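Local structure of enoyl-CoA hydratase subunit I (Geobacillus kaustophilus, 2QQ3) at the interface of chains A and B. The protein probably acts as a hydro-lyase of the crotonase family, adding water across the double bond of enoyl-CoA thioesters. Numbering follows the deposited sequence. Chains: chain A/B, Enoyl-CoA hydratase subunit I.

The interface of chains A and B. Residues chain A 79-80, 83, 85; chain B 229, 232.
B:Tyr232, from helix 220-234 of chain B, lays one ring face against helix 76-82 of chain A, packed on the backbone between A:Leu79 and A:Glu80. Six copies form the deposited assembly, consistent with the hexamers common among crotonases. A:Glu80 N lies 4.1 Å above the middle of the ring, and the A:Leu79 carbonyl carbon sits on the same face, nearer the rim. On this same face A:Leu79 CB lies over the rim, 3.6 Å from B:Tyr232 CD1; A:Phe85 lies beyond CE1 as a looser neighbour. Across the ring from A:Leu79 CB, A:Glu80 CA covers the CE2 side of the face, while its carboxylate, almost perpendicular to the ring (87°), reaches down beside the rim with OE1. A:Glu80 CG is anti to the backbone N (chi1 173°) and the chain bends at chi2, which brings OE1 beside CE2 of the ring and within 2.7 Å of B:Lys229 NZ. The lysine amine NZ meets OE1 on the syn side, 27° out of the carboxylate plane, in a salt bridge. At the far end of the ring, the phenol OH is bound by two waters: one shared with A:Asn83 OD1 and A:Phe85 N, the other with A:Glu80 O. A phenylalanine in place of B:Tyr232 would probably leave both waters without their phenol partner, cutting the water links to A:Asn83 and the helix end. At the outer rim, a third water bridges the ion pair, 2.5 Å from A:Glu80 OE2 and 3.0 Å from B:Lys229 NZ.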
# COMPACT_ATOMS: atom_id res chain seq x y z
N LEU A 79 22.11 -3.16 19.12
CA LEU A 79 21.83 -2.88 17.71
C LEU A 79 20.63 -1.93 17.55
O LEU A 79 20.64 -1.03 16.71
CB LEU A 79 21.58 -4.19 16.94
CG LEU A 79 22.84 -5.03 16.68
CD1 LEU A 79 22.47 -6.38 16.10
CD2 LEU A 79 23.75 -4.28 15.72
N GLU A 80 19.61 -2.13 18.37
CA GLU A 80 18.43 -1.29 18.32
C GLU A 80 18.79 0.17 18.61
O GLU A 80 18.36 1.08 17.89
CB GLU A 80 17.38 -1.79 19.32
CG GLU A 80 16.16 -0.90 19.50
CD GLU A 80 15.37 -0.69 18.22
OE1 GLU A 80 15.05 -1.70 17.53
OE2 GLU A 80 15.06 0.48 17.91
N ASN A 83 21.13 1.75 15.70
CA ASN A 83 20.39 2.16 14.50
C ASN A 83 21.36 2.44 13.35
O ASN A 83 21.26 3.47 12.68
CB ASN A 83 19.55 3.41 14.80
CG ASN A 83 18.56 3.74 13.69
OD1 ASN A 83 18.41 2.98 12.73
ND2 ASN A 83 17.86 4.86 13.82
N PHE A 85 21.60 1.20 10.41
CA PHE A 85 21.08 1.22 9.06
C PHE A 85 20.43 2.54 8.69
O PHE A 85 20.01 2.73 7.56
CB PHE A 85 20.14 0.03 8.87
CG PHE A 85 20.83 -1.29 9.08
CD1 PHE A 85 21.87 -1.67 8.23
CD2 PHE A 85 20.51 -2.10 10.15
CE1 PHE A 85 22.58 -2.85 8.47
CE2 PHE A 85 21.22 -3.28 10.40
CZ PHE A 85 22.25 -3.66 9.55
N LYS B 229 14.85 -5.44 11.59
CA LYS B 229 14.33 -5.92 12.88
C LYS B 229 14.65 -7.40 12.99
O LYS B 229 14.97 -7.90 14.08
CB LYS B 229 12.82 -5.69 12.96
CG LYS B 229 12.44 -4.23 13.18
CD LYS B 229 12.78 -3.75 14.59
CE LYS B 229 12.46 -2.26 14.75
NZ LYS B 229 12.72 -1.76 16.13
N TYR B 232 18.27 -7.65 13.81
CA TYR B 232 18.50 -7.47 15.24
C TYR B 232 18.24 -8.77 16.02
O TYR B 232 19.07 -9.21 16.81
CB TYR B 232 17.59 -6.38 15.82
CG TYR B 232 17.82 -4.97 15.31
CD1 TYR B 232 18.93 -4.66 14.52
CD2 TYR B 232 16.93 -3.95 15.62
CE1 TYR B 232 19.13 -3.36 14.04
CE2 TYR B 232 17.12 -2.66 15.15
CZ TYR B 232 18.22 -2.37 14.37
OH TYR B 232 18.39 -1.08 13.90
O HOH W 1 19.25 0.61 11.92
O HOH W 2 17.23 0.98 15.45
O HOH W 3 14.36 0.60 15.47